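Local coordinates for protein transcriptional repressor PagR (Bacillus anthracis, PDB 2ZKZ) that represses expression of the pagA and atxA genes as a DNA-binding transcription factor of the ArsR family, at residues A[42-45]-A[46-50]. Residues are numbered along the deposited sequence; the frame is centred on the assembly and turned at random.
Sequences LNVT and QIIQI
Gln-46 reaches back from the first turn of helix 44-51 to the N-cap residue, where its OE1 accepts the backbone N-H of Asn-43 at 2.8 Å. The bond is nearly straight, 165° at the hydrogen, and lies in the carbonyl plane on a lone pair of OE1. CG lies beside the backbone N of Gln-46 (chi1 -70°), which turns the extended chain back toward the start of the helix and brings the amide to Asn-43. Asn-43 holds the N-cap position, and the bond from its N-H to the side chain of the residue three places on is the N3-to-N-cap half of a capping box. The methyl CD2 of Leu-42 rests against the same Gln-46 amide, 3.8 Å from CD of Gln-46. The other branch of Leu-42, CD1, meets CD1 of Ile-50 at 4.0 Å, the two side chains crossing at about a right angle, while CB of Leu-42 packs on CG1 of Ile-47. Helix 44-51 is the first helix of the predicted helix-turn-helix motif, with helix 55-65 as the second, in the winged-helix fold of the ArsR family. Its first turns are tied by Ile-47 N to Asn-43 O and Ile-48 N to Val-44 O, the latter at 2.8 Å. CG1 of Val-44 touches CD1 of Ile-48 at 3.6 Å. Beyond these contacts, Leu-42 and Ile-50 lean on helix 27-39, Ile-47 and Ile-48 touch Val-58, and the backbone of Leu-42 pairs with Tyr-81.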
ATOM      1  N   LEU A  42      14.685  -1.179  16.281  1.00 25.10           N
ATOM      2  CA  LEU A  42      15.049   0.212  16.546  1.00 26.24           C
ATOM      3  C   LEU A  42      14.131   0.865  17.574  1.00 25.89           C
ATOM      4  O   LEU A  42      12.909   0.685  17.527  1.00 24.12           O
ATOM      5  CB  LEU A  42      14.979   1.035  15.255  1.00 25.84           C
ATOM      6  CG  LEU A  42      15.946   0.714  14.112  1.00 27.79           C
ATOM      7  CD1 LEU A  42      15.508   1.475  12.853  1.00 28.89           C
ATOM      8  CD2 LEU A  42      17.372   1.096  14.510  1.00 28.33           C
ATOM      9  N   ASN A  43      14.714   1.615  18.505  1.00 25.32           N
ATOM     10  CA  ASN A  43      13.896   2.311  19.486  1.00 27.49           C
ATOM     11  C   ASN A  43      13.593   3.689  18.907  1.00 27.49           C
ATOM     12  O   ASN A  43      14.126   4.057  17.853  1.00 25.43           O
ATOM     13  CB  ASN A  43      14.596   2.397  20.863  1.00 28.77           C
ATOM     14  CG  ASN A  43      15.962   3.070  20.813  1.00 30.80           C
ATOM     15  OD1 ASN A  43      16.887   2.670  21.537  1.00 33.51           O
ATOM     16  ND2 ASN A  43      16.093   4.098  19.994  1.00 27.90           N
ATOM     17  N   VAL A  44      12.726   4.437  19.577  1.00 28.56           N
ATOM     18  CA  VAL A  44      12.331   5.758  19.110  1.00 29.37           C
ATOM     19  C   VAL A  44      13.503   6.706  18.862  1.00 30.70           C
ATOM     20  O   VAL A  44      13.549   7.396  17.836  1.00 29.03           O
ATOM     21  CB  VAL A  44      11.346   6.413  20.111  1.00 32.11           C
ATOM     22  CG1 VAL A  44      10.905   7.779  19.602  1.00 31.57           C
ATOM     23  CG2 VAL A  44      10.132   5.509  20.301  1.00 34.08           C
ATOM     24  N   THR A  45      14.458   6.733  19.786  1.00 29.30           N
ATOM     25  CA  THR A  45      15.605   7.619  19.648  1.00 30.24           C
ATOM     26  C   THR A  45      16.428   7.309  18.399  1.00 30.57           C
ATOM     27  O   THR A  45      16.881   8.220  17.710  1.00 28.49           O
ATOM     28  CB  THR A  45      16.505   7.550  20.896  1.00 32.06           C
ATOM     29  OG1 THR A  45      15.727   7.869  22.057  1.00 32.15           O
ATOM     30  CG2 THR A  45      17.654   8.543  20.780  1.00 33.51           C
ATOM     31  N   GLN A  46      16.622   6.023  18.110  1.00 29.18           N
ATOM     32  CA  GLN A  46      17.365   5.614  16.924  1.00 29.81           C
ATOM     33  C   GLN A  46      16.607   6.040  15.668  1.00 29.62           C
ATOM     34  O   GLN A  46      17.207   6.418  14.664  1.00 30.93           O
ATOM     35  CB  GLN A  46      17.552   4.099  16.908  1.00 29.19           C
ATOM     36  CG  GLN A  46      18.514   3.574  17.965  1.00 29.83           C
ATOM     37  CD  GLN A  46      18.517   2.065  18.036  1.00 29.18           C
ATOM     38  OE1 GLN A  46      17.503   1.449  18.358  1.00 30.31           O
ATOM     39  NE2 GLN A  46      19.661   1.457  17.734  1.00 30.73           N
ATOM     40  N   ILE A  47      15.283   5.971  15.732  1.00 29.32           N
ATOM     41  CA  ILE A  47      14.439   6.350  14.606  1.00 30.17           C
ATOM     42  C   ILE A  47      14.461   7.863  14.400  1.00 31.35           C
ATOM     43  O   ILE A  47      14.576   8.347  13.278  1.00 31.51           O
ATOM     44  CB  ILE A  47      12.980   5.880  14.830  1.00 27.67           C
ATOM     45  CG1 ILE A  47      12.928   4.348  14.809  1.00 25.93           C
ATOM     46  CG2 ILE A  47      12.071   6.471  13.757  1.00 29.01           C
ATOM     47  CD1 ILE A  47      11.575   3.748  15.175  1.00 24.28           C
ATOM     48  N   ILE A  48      14.342   8.609  15.492  1.00 34.84           N
ATOM     49  CA  ILE A  48      14.370  10.064  15.413  1.00 37.36           C
ATOM     50  C   ILE A  48      15.695  10.531  14.812  1.00 38.68           C
ATOM     51  O   ILE A  48      15.719  11.431  13.974  1.00 39.96           O
ATOM     52  CB  ILE A  48      14.193  10.694  16.809  1.00 38.68           C
ATOM     53  CG1 ILE A  48      12.753  10.486  17.282  1.00 38.51           C
ATOM     54  CG2 ILE A  48      14.558  12.179  16.775  1.00 40.15           C
ATOM     55  CD1 ILE A  48      12.520  10.862  18.731  1.00 40.84           C
ATOM     56  N   GLN A  49      16.791   9.904  15.224  1.00 39.02           N
ATOM     57  CA  GLN A  49      18.108  10.283  14.722  1.00 43.12           C
ATOM     58  C   GLN A  49      18.343   9.858  13.273  1.00 44.51           C
ATOM     59  O   GLN A  49      19.104  10.507  12.551  1.00 44.74           O
ATOM     60  CB  GLN A  49      19.208   9.711  15.630  1.00 44.23           C
ATOM     61  CG  GLN A  49      19.048  10.113  17.100  1.00 46.96           C
ATOM     62  CD  GLN A  49      20.288   9.850  17.938  1.00 47.27           C
ATOM     63  OE1 GLN A  49      20.861   8.763  17.902  1.00 50.30           O
ATOM     64  NE2 GLN A  49      20.700  10.849  18.708  1.00 49.69           N
ATOM     65  N   ILE A  50      17.700   8.774  12.841  1.00 44.40           N
ATOM     66  CA  ILE A  50      17.852   8.311  11.463  1.00 44.16           C
ATOM     67  C   ILE A  50      17.036   9.178  10.508  1.00 43.83           C
ATOM     68  O   ILE A  50      17.516   9.563   9.440  1.00 43.54           O
ATOM     69  CB  ILE A  50      17.396   6.847  11.295  1.00 44.51           C
ATOM     70  CG1 ILE A  50      18.408   5.906  11.950  1.00 45.12           C
ATOM     71  CG2 ILE A  50      17.242   6.512   9.817  1.00 45.88           C
ATOM     72  CD1 ILE A  50      18.043   4.439  11.821  1.00 45.12           C
TER